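Local coordinates for protein cytochrome B5 (Ectothiorhodospira shaposhnikovii, PDB 1CXY) that binds one heme through its iron and probably carries electrons, as a soluble bacterial homologue of cytochrome b5, at residues A27-V32 against E59-K64; T36-N41 against Q79-G84; P8-E13 against D23-I28. All blocks are in the same frame, centred on the assembly; numbering follows the deposited sequence. Where two conformers were deposited one is given.

In the fold
All three contacts gather on the antiparallel sheet of the cytochrome b5 fold, their centres 11 to 13 Å apart. Along the chain interaction 3 comes first; it shares A27 and I28 with interaction 1, whose two segments interlace with those of interaction 2. Interactions 1 and 2 lie on opposite sides of the chain's centre and both touch the heme: one through helix 58-63, the other through the loop after strand 31-34. They are tied where V32 pairs with I83 and G84, joining strands 31-34 and 82-85. Interaction 3 packs the N-terminal segment on strand 23-28, away from the heme. The sheet thus joins two sides of the pocket to the N-terminal packing.

Interaction 1 of 3, residues A27-V32 against E59-K64; sequences AIHGKV and EAWETK. With HEM (protoporphyrin IX containing Fe), chain B.
I28 and W61 meet where the tip of a β-hairpin, a type I' turn from I28 to K31, packs on helix 58-63 of the cytochrome b5 heme pocket. The branch methyl CG2 of I28 lies 3.7 Å from W61 CD1 and also near CG, approaching the indole obliquely, while I28 CD1 leans on W61 CB; the two side chains run at about a right angle. W61 sends its CG anti to the backbone N (chi1 168°), which carries the indole across to the heme. Its six-membered ring meets the porphyrin by an edge, CZ3 standing 3.6 Å from heme C2C.

At the outer end of the contact H29 turns NE2 to E62, which was modelled in two conformers. In one of them NE2 donates to OE2 over 2.6 Å (144° at the hydrogen), so the bond may be only part-time. There OE2 lies in the imidazole plane and NE2 meets it from the anti side, 34° out of the carboxylate plane, the E62 chain being bent at chi2.

Further out, K31 NZ donates to H29 O (3.0 Å), bracing the turn, and T58 OG1 bonds to the backbone N of H29. W61 also stacks on H70, an axial ligand of the heme iron, and its carbonyl O bonds to H70 ND1, so the helix packed against the hairpin is in place to orient that ligand. K64 adopts positive phi just past the helix; its extended chain passes along the porphyrin to both propionates, NZ donating to heme O1D at 2.8 Å and to heme O1A at 3.0 Å.

Interaction 2 of 3, residues T36-N41 against Q79-G84; sequences TPYVPN and QRYLIG. With HEM (protoporphyrin IX containing Fe), chain B.
Y38 and Y81 mark the closest backbone approach, 8.2 Å from CA to CA, on a wall of the cytochrome b5 heme pocket. Residues 36-41 turn through helical backbone angles, becoming 3-10 toward N41, where N41 N bonds to Y38 O. Opposite, helix 72-80 gives way to Y81 and then to strand 82-85, whose I83 and G84 both face V32 in a classic β-bulge.

Two tyrosines carry the packing. CB of Y38 sits over one face of the Y81 ring in a CH-π contact, 3.9 Å from the ring centroid and nearer the rim than the centre; the two ring planes are inclined at 51°. Y81 OH comes to the edge of the Y38 ring, 3.6 Å from CD2. P37 adds its CG against Y81 CE2 at 3.7 Å, the two side chains sliding past each other in opposite directions.

With CG anti to the backbone N (chi1 -176°), Y38 extends its ring to the heme, whose vinyl carbon CBC lies over one ring face, 3.5 Å from CE1. Y38 OH ends 3.3 Å from heme CHD. P43 and M49 also pack on Y38, whose side chain lies close to that of H42, an axial ligand of the iron. Replacing Y38 by an alanine would keep the CB on the Y81 face but is likely to leave the heme vinyl without the ring it lies over and Y81 OH without the ring edge it meets. At the outer end one water joins the two segments: Y81 OH and N41 ND2 each lie 2.9 Å from it, and the water makes a weak bond to P37 O.

Interaction 3 of 3, residues P8-E13 against D23-I28; sequences PVFTLE and DCWMAI
W25 and F10 bury the most surface here, and the aromatic pair they form is the heart of the contact between the N-terminal segment and strand 23-28. The edge of the W25 six-membered ring is directed at the face of F10, off centre rather than squarely over it, with the centroids 5.2 Å apart and the planes inclined at 75°. A single corner of the indole does most of the touching: W25 CZ3 lies 3.6 Å from F10 CE2 and 3.7 Å from F10 CD2, while W25 CH2 stands 3.8 Å from F10 CE2. F10 keeps CG beside the backbone N and anti to the carbonyl carbon (chi1 -60°), which swings its ring across to the indole. V32 of strand 31-34 and I83 of strand 82-85 pack on both aromatic groups, so the pair rests on the sheet. H18 stacks on W25 and hydrogen-bonds through ND1 to D23 OD2, so the indole also has a ring partner outside the two segments.

A27 supplies the second, lighter point of contact. Its CB points at the segment 8-13 and meets L12 CD2 at 4.0 Å. L12 lies in the first turn of helix 12-15; T11 is the N-cap, its OG1 hydrogen-bonded to the backbone N of Q14. L86 packs on both A27 and L12.

From the same strand M26 touches the heme, and C24 forms a disulfide with C53. W25 and A27 turn instead to the N-terminal residues, an apolar cluster consistent with the smaller, heme-free hydrophobic core that the cytochrome b5 fold builds on the side of its sheet away from the heme pocket.

Interaction 1 of 3, residues A27-V32 against E59-K64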
loop_
_atom_site.group_PDB
_atom_site.type_symbol
_atom_site.label_atom_id
_atom_site.label_comp_id
_atom_site.label_asym_id
_atom_site.label_seq_id
_atom_site.Cartn_x
_atom_site.Cartn_y
_atom_site.Cartn_z
ATOM N N ALA A 27 -0.351 -0.738 5.064
ATOM C CA ALA A 27 -0.093 0.369 5.995
ATOM C C ALA A 27 1.272 0.938 5.567
ATOM O O ALA A 27 2.251 0.189 5.406
ATOM C CB ALA A 27 -0.072 -0.067 7.447
ATOM N N ILE A 28 1.359 2.232 5.335
ATOM C CA ILE A 28 2.596 2.913 4.912
ATOM C C ILE A 28 2.666 4.232 5.690
ATOM O O ILE A 28 1.684 4.980 5.687
ATOM C CB ILE A 28 2.631 3.224 3.414
ATOM C CG1 ILE A 28 2.698 1.942 2.581
ATOM C CG2 ILE A 28 3.817 4.118 3.029
ATOM C CD1 ILE A 28 2.331 2.134 1.118
ATOM N N HIS A 29 3.783 4.496 6.381
ATOM C CA HIS A 29 3.896 5.730 7.155
ATOM C C HIS A 29 2.749 5.984 8.118
ATOM O O HIS A 29 2.262 7.126 8.229
ATOM C CB HIS A 29 4.017 6.929 6.191
ATOM C CG HIS A 29 5.316 6.937 5.440
ATOM N ND1 HIS A 29 6.508 6.676 6.066
ATOM C CD2 HIS A 29 5.591 7.206 4.144
ATOM C CE1 HIS A 29 7.475 6.746 5.157
ATOM N NE2 HIS A 29 6.951 7.023 3.997
ATOM N N GLY A 30 2.280 4.949 8.812
ATOM C CA GLY A 30 1.203 5.091 9.782
ATOM C C GLY A 30 -0.174 5.333 9.165
ATOM O O GLY A 30 -1.090 5.661 9.936
ATOM N N LYS A 31 -0.347 5.221 7.865
ATOM C CA LYS A 31 -1.637 5.442 7.212
ATOM C C LYS A 31 -2.040 4.115 6.552
ATOM O O LYS A 31 -1.188 3.294 6.217
ATOM C CB LYS A 31 -1.623 6.587 6.207
ATOM C CG LYS A 31 -1.426 7.949 6.878
ATOM C CD LYS A 31 -1.105 9.057 5.886
ATOM C CE LYS A 31 0.337 9.008 5.410
ATOM N NZ LYS A 31 1.320 9.368 6.463
ATOM N N VAL A 32 -3.351 3.943 6.421
ATOM C CA VAL A 32 -3.906 2.729 5.831
ATOM C C VAL A 32 -4.558 3.029 4.492
ATOM O O VAL A 32 -5.264 4.023 4.307
ATOM C CB VAL A 32 -4.911 2.070 6.801
ATOM C CG1 VAL A 32 -5.556 0.840 6.145
ATOM C CG2 VAL A 32 -4.203 1.639 8.082
ATOM N N GLU A 59 9.088 0.263 4.209
ATOM C CA GLU A 59 10.403 0.100 3.575
ATOM C C GLU A 59 10.311 -0.189 2.089
ATOM O O GLU A 59 11.049 0.373 1.270
ATOM C CB GLU A 59 11.156 -1.030 4.277
ATOM C CG GLU A 59 12.513 -1.312 3.650
ATOM C CD GLU A 59 13.367 -2.234 4.496
ATOM O OE1 GLU A 59 14.291 -1.713 5.159
ATOM O OE2 GLU A 59 13.125 -3.455 4.510
ATOM N N ALA A 60 9.409 -1.100 1.719
ATOM C CA ALA A 60 9.188 -1.412 0.305
ATOM C C ALA A 60 8.714 -0.173 -0.442
ATOM O O ALA A 60 9.129 0.035 -1.577
ATOM C CB ALA A 60 8.168 -2.530 0.202
ATOM N N TRP A 61 7.828 0.625 0.153
ATOM C CA TRP A 61 7.394 1.869 -0.482
ATOM C C TRP A 61 8.550 2.822 -0.708
ATOM O O TRP A 61 8.653 3.537 -1.711
ATOM C CB TRP A 61 6.266 2.517 0.356
ATOM C CG TRP A 61 5.985 3.923 -0.096
ATOM C CD1 TRP A 61 6.379 5.052 0.572
ATOM C CD2 TRP A 61 5.305 4.357 -1.273
ATOM N NE1 TRP A 61 6.011 6.170 -0.146
ATOM C CE2 TRP A 61 5.338 5.773 -1.266
ATOM C CE3 TRP A 61 4.657 3.715 -2.325
ATOM C CZ2 TRP A 61 4.753 6.531 -2.276
ATOM C CZ3 TRP A 61 4.084 4.474 -3.334
ATOM C CH2 TRP A 61 4.142 5.868 -3.304
ATOM N N GLU A 62 9.382 2.955 0.328
ATOM C CA GLU A 62 10.483 3.924 0.264
ATOM C C GLU A 62 11.612 3.571 -0.686
ATOM O O GLU A 62 12.354 4.470 -1.117
ATOM C CB GLU A 62 11.057 4.075 1.679
ATOM C CG GLU A 62 10.146 4.794 2.656
ATOM C CD GLU A 62 10.083 6.282 2.391
ATOM O OE1 GLU A 62 11.156 6.896 2.184
ATOM O OE2 GLU A 62 8.972 6.844 2.387
ATOM N N THR A 63 11.832 2.278 -0.885
ATOM C CA THR A 63 12.962 1.806 -1.684
ATOM C C THR A 63 12.606 1.030 -2.928
ATOM O O THR A 63 13.513 0.658 -3.713
ATOM C CB THR A 63 13.790 0.819 -0.814
ATOM O OG1 THR A 63 13.024 -0.358 -0.523
ATOM C CG2 THR A 63 14.212 1.468 0.490
ATOM N N LYS A 64 11.363 0.624 -3.142
ATOM C CA LYS A 64 10.948 -0.248 -4.223
ATOM C C LYS A 64 11.680 -1.604 -4.111
ATOM O O LYS A 64 11.803 -2.355 -5.073
ATOM C CB LYS A 64 11.152 0.364 -5.609
ATOM C CG LYS A 64 10.212 1.555 -5.877
ATOM C CD LYS A 64 10.560 2.236 -7.196
ATOM C CE LYS A 64 9.520 3.327 -7.476
ATOM N NZ LYS A 64 10.005 4.304 -8.501
HETATM C CHA HEM B . 7.045 1.823 -9.948
HETATM C CHB HEM B . 7.825 -1.306 -6.345
HETATM C CHC HEM B . 3.772 0.208 -4.190
HETATM C CHD HEM B . 3.048 3.429 -7.728
HETATM C C1A HEM B . 7.546 0.773 -9.219
HETATM C C2A HEM B . 8.616 -0.116 -9.628
HETATM C C3A HEM B . 8.842 -0.959 -8.611
HETATM C C4A HEM B . 7.894 -0.640 -7.552
HETATM C CMA HEM B . 9.873 -2.106 -8.511
HETATM C CAA HEM B . 9.388 -0.042 -10.968
HETATM C CBA HEM B . 10.885 0.399 -10.851
HETATM C CGA HEM B . 11.047 1.876 -10.627
HETATM O O1A HEM B . 10.088 2.628 -10.935
HETATM O O2A HEM B . 12.128 2.327 -10.167
HETATM C C1B HEM B . 6.811 -1.136 -5.416
HETATM C C2B HEM B . 6.698 -1.830 -4.159
HETATM C C3B HEM B . 5.596 -1.389 -3.547
HETATM C C4B HEM B . 4.963 -0.438 -4.431
HETATM C CMB HEM B . 7.756 -2.842 -3.649
HETATM C CAB HEM B . 5.049 -1.805 -2.164
HETATM C CBB HEM B . 4.510 -0.938 -1.306
HETATM C C1C HEM B . 3.219 1.201 -4.964
HETATM C C2C HEM B . 1.998 1.917 -4.672
HETATM C C3C HEM B . 1.798 2.822 -5.641
HETATM C C4C HEM B . 2.914 2.697 -6.576
HETATM C CMC HEM B . 1.150 1.631 -3.415
HETATM C CAC HEM B . 0.704 3.891 -5.827
HETATM C CBC HEM B . -0.577 3.701 -5.584
HETATM C C1D HEM B . 4.091 3.279 -8.622
HETATM C C2D HEM B . 4.326 4.147 -9.745
HETATM C C3D HEM B . 5.434 3.707 -10.351
HETATM C C4D HEM B . 5.922 2.562 -9.626
HETATM C CMD HEM B . 3.421 5.341 -10.135
HETATM C CAD HEM B . 6.175 4.308 -11.576
HETATM C CBD HEM B . 7.471 5.000 -11.065
HETATM C CGD HEM B . 7.248 6.095 -10.055
HETATM O O1D HEM B . 7.903 6.138 -8.993
HETATM O O2D HEM B . 6.414 7.005 -10.335
HETATM N NA HEM B . 7.101 0.407 -7.958
HETATM N NB HEM B . 5.734 -0.272 -5.567
HETATM N NC HEM B . 3.735 1.685 -6.149
HETATM N ND HEM B . 5.093 2.326 -8.549
HETATM FE FE HEM B . 5.435 1.066 -7.025
#

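Interaction 2 of 3, residues T36-N41 against Q79-G84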
loop_
_atom_site.group_PDB
_atom_site.type_symbol
_atom_site.label_atom_id
_atom_site.label_comp_id
_atom_site.label_asym_id
_atom_site.label_seq_id
_atom_site.Cartn_x
_atom_site.Cartn_y
_atom_site.Cartn_z
ATOM N N THR A 36 -6.762 -2.184 -3.571
ATOM C CA THR A 36 -7.362 -3.194 -4.454
ATOM C C THR A 36 -7.590 -2.741 -5.882
ATOM O O THR A 36 -7.132 -3.394 -6.846
ATOM C CB THR A 36 -8.665 -3.738 -3.846
ATOM O OG1 THR A 36 -8.419 -4.084 -2.483
ATOM C CG2 THR A 36 -9.119 -4.985 -4.596
ATOM N N PRO A 37 -8.204 -1.589 -6.134
ATOM C CA PRO A 37 -8.423 -1.074 -7.476
ATOM C C PRO A 37 -7.104 -0.723 -8.162
ATOM O O PRO A 37 -7.014 -0.851 -9.392
ATOM C CB PRO A 37 -9.291 0.189 -7.299
ATOM C CG PRO A 37 -8.968 0.595 -5.883
ATOM C CD PRO A 37 -8.862 -0.718 -5.139
ATOM N N TYR A 38 -6.083 -0.359 -7.410
ATOM C CA TYR A 38 -4.818 0.047 -8.045
ATOM C C TYR A 38 -3.963 -1.114 -8.498
ATOM O O TYR A 38 -3.216 -0.976 -9.470
ATOM C CB TYR A 38 -4.044 0.958 -7.073
ATOM C CG TYR A 38 -2.772 1.471 -7.732
ATOM C CD1 TYR A 38 -1.546 0.888 -7.441
ATOM C CD2 TYR A 38 -2.856 2.430 -8.727
ATOM C CE1 TYR A 38 -0.408 1.312 -8.115
ATOM C CE2 TYR A 38 -1.718 2.861 -9.395
ATOM C CZ TYR A 38 -0.504 2.282 -9.085
ATOM O OH TYR A 38 0.614 2.706 -9.766
ATOM N N VAL A 39 -4.109 -2.284 -7.898
ATOM C CA VAL A 39 -3.338 -3.478 -8.172
ATOM C C VAL A 39 -2.948 -3.707 -9.616
ATOM O O VAL A 39 -1.756 -3.652 -9.941
ATOM C CB VAL A 39 -4.038 -4.710 -7.555
ATOM C CG1 VAL A 39 -3.569 -6.046 -8.110
ATOM C CG2 VAL A 39 -3.760 -4.707 -6.045
ATOM N N PRO A 40 -3.888 -3.825 -10.539
ATOM C CA PRO A 40 -3.564 -4.111 -11.931
ATOM C C PRO A 40 -2.876 -2.978 -12.650
ATOM O O PRO A 40 -2.332 -3.168 -13.748
ATOM C CB PRO A 40 -4.915 -4.475 -12.549
ATOM C CG PRO A 40 -5.904 -3.760 -11.688
ATOM C CD PRO A 40 -5.352 -3.888 -10.288
ATOM N N ASN A 41 -2.854 -1.774 -12.088
ATOM C CA ASN A 41 -2.251 -0.625 -12.735
ATOM C C ASN A 41 -0.816 -0.349 -12.303
ATOM O O ASN A 41 -0.236 0.616 -12.800
ATOM C CB ASN A 41 -3.101 0.613 -12.444
ATOM C CG ASN A 41 -4.463 0.482 -13.110
ATOM O OD1 ASN A 41 -4.595 -0.038 -14.219
ATOM N ND2 ASN A 41 -5.469 0.947 -12.384
ATOM N N GLN A 79 -1.840 8.524 -2.165
ATOM C CA GLN A 79 -2.754 9.209 -1.248
ATOM C C GLN A 79 -4.214 9.092 -1.612
ATOM O O GLN A 79 -5.073 9.026 -0.707
ATOM C CB GLN A 79 -2.390 10.709 -1.083
ATOM C CG GLN A 79 -3.021 11.187 0.253
ATOM C CD GLN A 79 -2.868 12.697 0.404
ATOM O OE1 GLN A 79 -3.699 13.435 -0.104
ATOM N NE2 GLN A 79 -1.817 13.116 1.084
ATOM N N ARG A 80 -4.570 8.989 -2.877
ATOM C CA ARG A 80 -5.952 8.798 -3.304
ATOM C C ARG A 80 -6.543 7.538 -2.675
ATOM O O ARG A 80 -7.744 7.546 -2.454
ATOM C CB ARG A 80 -6.015 8.707 -4.829
ATOM C CG ARG A 80 -7.367 8.403 -5.450
ATOM N N TYR A 81 -5.766 6.498 -2.393
ATOM C CA TYR A 81 -6.339 5.246 -1.870
ATOM C C TYR A 81 -6.360 5.227 -0.354
ATOM O O TYR A 81 -6.689 4.211 0.259
ATOM C CB TYR A 81 -5.502 4.076 -2.441
ATOM C CG TYR A 81 -5.621 4.039 -3.951
ATOM C CD1 TYR A 81 -4.554 4.514 -4.721
ATOM C CD2 TYR A 81 -6.790 3.619 -4.567
ATOM C CE1 TYR A 81 -4.657 4.525 -6.097
ATOM C CE2 TYR A 81 -6.891 3.619 -5.958
ATOM C CZ TYR A 81 -5.819 4.100 -6.694
ATOM O OH TYR A 81 -5.900 4.143 -8.071
ATOM N N LEU A 82 -6.098 6.363 0.304
ATOM C CA LEU A 82 -6.122 6.458 1.757
ATOM C C LEU A 82 -7.487 6.086 2.316
ATOM O O LEU A 82 -8.511 6.529 1.786
ATOM C CB LEU A 82 -5.865 7.922 2.180
ATOM C CG LEU A 82 -5.866 8.187 3.693
ATOM C CD1 LEU A 82 -4.649 7.497 4.289
ATOM C CD2 LEU A 82 -5.801 9.699 3.938
ATOM N N ILE A 83 -7.567 5.277 3.377
ATOM C CA ILE A 83 -8.860 5.053 4.030
ATOM C C ILE A 83 -8.808 5.327 5.530
ATOM O O ILE A 83 -9.871 5.381 6.167
ATOM C CB ILE A 83 -9.451 3.651 3.785
ATOM C CG1 ILE A 83 -8.486 2.559 4.275
ATOM C CG2 ILE A 83 -9.767 3.443 2.301
ATOM C CD1 ILE A 83 -9.096 1.159 4.357
ATOM N N GLY A 84 -7.634 5.492 6.128
ATOM C CA GLY A 84 -7.563 5.763 7.574
ATOM C C GLY A 84 -6.132 5.778 8.091
ATOM O O GLY A 84 -5.182 5.832 7.316
HETATM C CHA HEM B . 7.045 1.823 -9.948
HETATM C CHB HEM B . 7.825 -1.306 -6.345
HETATM C CHC HEM B . 3.772 0.208 -4.190
HETATM C CHD HEM B . 3.048 3.429 -7.728
HETATM C C1A HEM B . 7.546 0.773 -9.219
HETATM C C2A HEM B . 8.616 -0.116 -9.628
HETATM C C3A HEM B . 8.842 -0.959 -8.611
HETATM C C4A HEM B . 7.894 -0.640 -7.552
HETATM C CMA HEM B . 9.873 -2.106 -8.511
HETATM C CAA HEM B . 9.388 -0.042 -10.968
HETATM C CBA HEM B . 10.885 0.399 -10.851
HETATM C CGA HEM B . 11.047 1.876 -10.627
HETATM O O1A HEM B . 10.088 2.628 -10.935
HETATM O O2A HEM B . 12.128 2.327 -10.167
HETATM C C1B HEM B . 6.811 -1.136 -5.416
HETATM C C2B HEM B . 6.698 -1.830 -4.159
HETATM C C3B HEM B . 5.596 -1.389 -3.547
HETATM C C4B HEM B . 4.963 -0.438 -4.431
HETATM C CMB HEM B . 7.756 -2.842 -3.649
HETATM C CAB HEM B . 5.049 -1.805 -2.164
HETATM C CBB HEM B . 4.510 -0.938 -1.306
HETATM C C1C HEM B . 3.219 1.201 -4.964
HETATM C C2C HEM B . 1.998 1.917 -4.672
HETATM C C3C HEM B . 1.798 2.822 -5.641
HETATM C C4C HEM B . 2.914 2.697 -6.576
HETATM C CMC HEM B . 1.150 1.631 -3.415
HETATM C CAC HEM B . 0.704 3.891 -5.827
HETATM C CBC HEM B . -0.577 3.701 -5.584
HETATM C C1D HEM B . 4.091 3.279 -8.622
HETATM C C2D HEM B . 4.326 4.147 -9.745
HETATM C C3D HEM B . 5.434 3.707 -10.351
HETATM C C4D HEM B . 5.922 2.562 -9.626
HETATM C CMD HEM B . 3.421 5.341 -10.135
HETATM C CAD HEM B . 6.175 4.308 -11.576
HETATM C CBD HEM B . 7.471 5.000 -11.065
HETATM C CGD HEM B . 7.248 6.095 -10.055
HETATM O O1D HEM B . 7.903 6.138 -8.993
HETATM O O2D HEM B . 6.414 7.005 -10.335
HETATM N NA HEM B . 7.101 0.407 -7.958
HETATM N NB HEM B . 5.734 -0.272 -5.567
HETATM N NC HEM B . 3.735 1.685 -6.149
HETATM N ND HEM B . 5.093 2.326 -8.549
HETATM FE FE HEM B . 5.435 1.066 -7.025
HETATM O O HOH W 1 -6.584 2.149 -9.992
#

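Interaction 3 of 3, residues P8-E13 against D23-I28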
loop_
_atom_site.group_PDB
_atom_site.type_symbol
_atom_site.label_atom_id
_atom_site.label_comp_id
_atom_site.label_asym_id
_atom_site.label_seq_id
_atom_site.Cartn_x
_atom_site.Cartn_y
_atom_site.Cartn_z
ATOM N N PRO A 8 -10.964 7.072 9.969
ATOM C CA PRO A 8 -11.065 5.806 10.684
ATOM C C PRO A 8 -9.705 5.364 11.188
ATOM O O PRO A 8 -8.665 5.629 10.561
ATOM C CB PRO A 8 -11.593 4.846 9.626
ATOM C CG PRO A 8 -12.358 5.714 8.683
ATOM C CD PRO A 8 -11.517 6.987 8.599
ATOM N N VAL A 9 -9.708 4.626 12.302
ATOM C CA VAL A 9 -8.466 4.107 12.841
ATOM C C VAL A 9 -8.482 2.583 12.733
ATOM O O VAL A 9 -9.480 1.975 13.139
ATOM C CB VAL A 9 -8.252 4.492 14.322
ATOM C CG1 VAL A 9 -6.941 3.851 14.751
ATOM C CG2 VAL A 9 -8.212 6.004 14.456
ATOM N N PHE A 10 -7.411 1.997 12.246
ATOM C CA PHE A 10 -7.323 0.557 12.069
ATOM C C PHE A 10 -6.161 -0.007 12.868
ATOM O O PHE A 10 -5.235 0.739 13.211
ATOM C CB PHE A 10 -7.044 0.223 10.586
ATOM C CG PHE A 10 -8.134 0.726 9.668
ATOM C CD1 PHE A 10 -8.033 1.936 8.997
ATOM C CD2 PHE A 10 -9.240 -0.078 9.405
ATOM C CE1 PHE A 10 -9.037 2.357 8.139
ATOM C CE2 PHE A 10 -10.254 0.352 8.567
ATOM C CZ PHE A 10 -10.149 1.575 7.932
ATOM N N THR A 11 -6.121 -1.320 13.064
ATOM C CA THR A 11 -4.922 -1.917 13.647
ATOM C C THR A 11 -4.183 -2.672 12.545
ATOM O O THR A 11 -4.778 -2.971 11.507
ATOM C CB THR A 11 -5.278 -2.960 14.716
ATOM O OG1 THR A 11 -6.063 -3.967 14.034
ATOM C CG2 THR A 11 -6.064 -2.349 15.863
ATOM N N LEU A 12 -2.945 -3.102 12.807
ATOM C CA LEU A 12 -2.254 -3.944 11.831
ATOM C C LEU A 12 -2.975 -5.276 11.637
ATOM O O LEU A 12 -2.897 -5.844 10.552
ATOM C CB LEU A 12 -0.796 -4.185 12.222
ATOM C CG LEU A 12 0.143 -3.000 11.939
ATOM C CD1 LEU A 12 1.547 -3.311 12.436
ATOM C CD2 LEU A 12 0.193 -2.676 10.454
ATOM N N GLU A 13 -3.655 -5.767 12.665
ATOM C CA GLU A 13 -4.386 -7.032 12.543
ATOM C C GLU A 13 -5.526 -6.940 11.545
ATOM O O GLU A 13 -5.805 -7.902 10.816
ATOM C CB GLU A 13 -4.862 -7.443 13.940
ATOM C CG GLU A 13 -3.669 -7.898 14.793
ATOM C CD GLU A 13 -2.725 -6.801 15.224
ATOM O OE1 GLU A 13 -3.109 -5.638 15.480
ATOM O OE2 GLU A 13 -1.494 -7.062 15.318
ATOM N N ASP A 23 -8.133 -8.160 -2.635
ATOM C CA ASP A 23 -8.568 -7.483 -1.402
ATOM C C ASP A 23 -7.293 -7.063 -0.686
ATOM O O ASP A 23 -6.757 -7.786 0.161
ATOM C CB ASP A 23 -9.388 -8.411 -0.502
ATOM C CG ASP A 23 -10.012 -7.722 0.692
ATOM O OD1 ASP A 23 -10.672 -8.403 1.526
ATOM O OD2 ASP A 23 -9.882 -6.504 0.870
ATOM N N CYS A 24 -6.684 -5.989 -1.162
ATOM C CA CYS A 24 -5.333 -5.602 -0.781
ATOM C C CYS A 24 -5.225 -4.270 -0.060
ATOM O O CYS A 24 -5.357 -3.234 -0.732
ATOM C CB CYS A 24 -4.531 -5.531 -2.098
ATOM S SG CYS A 24 -2.778 -5.092 -1.911
ATOM N N TRP A 25 -5.027 -4.312 1.249
ATOM C CA TRP A 25 -4.805 -3.067 2.010
ATOM C C TRP A 25 -3.343 -3.035 2.443
ATOM O O TRP A 25 -2.678 -4.082 2.566
ATOM C CB TRP A 25 -5.671 -3.035 3.271
ATOM C CG TRP A 25 -7.149 -2.848 3.066
ATOM C CD1 TRP A 25 -7.899 -2.949 1.937
ATOM C CD2 TRP A 25 -8.083 -2.561 4.127
ATOM N NE1 TRP A 25 -9.240 -2.716 2.199
ATOM C CE2 TRP A 25 -9.361 -2.493 3.558
ATOM C CE3 TRP A 25 -7.920 -2.352 5.502
ATOM C CZ2 TRP A 25 -10.504 -2.255 4.321
ATOM C CZ3 TRP A 25 -9.048 -2.092 6.276
ATOM C CH2 TRP A 25 -10.315 -2.037 5.663
ATOM N N MET A 26 -2.783 -1.841 2.610
ATOM C CA MET A 26 -1.428 -1.770 3.165
ATOM C C MET A 26 -1.351 -0.658 4.208
ATOM O O MET A 26 -2.172 0.239 4.146
ATOM C CB MET A 26 -0.353 -1.399 2.139
ATOM C CG MET A 26 -0.207 -2.437 1.056
ATOM S SD MET A 26 1.125 -1.958 -0.066
ATOM C CE MET A 26 0.793 -3.217 -1.318
ATOM N N ALA A 27 -0.351 -0.738 5.064
ATOM C CA ALA A 27 -0.093 0.369 5.995
ATOM C C ALA A 27 1.272 0.938 5.567
ATOM O O ALA A 27 2.251 0.189 5.406
ATOM C CB ALA A 27 -0.072 -0.067 7.447
ATOM N N ILE A 28 1.359 2.232 5.335
ATOM C CA ILE A 28 2.596 2.913 4.912
ATOM C C ILE A 28 2.666 4.232 5.690
ATOM O O ILE A 28 1.684 4.980 5.687
ATOM C CB ILE A 28 2.631 3.224 3.414
ATOM C CG1 ILE A 28 2.698 1.942 2.581
ATOM C CG2 ILE A 28 3.817 4.118 3.029
ATOM C CD1 ILE A 28 2.331 2.134 1.118
#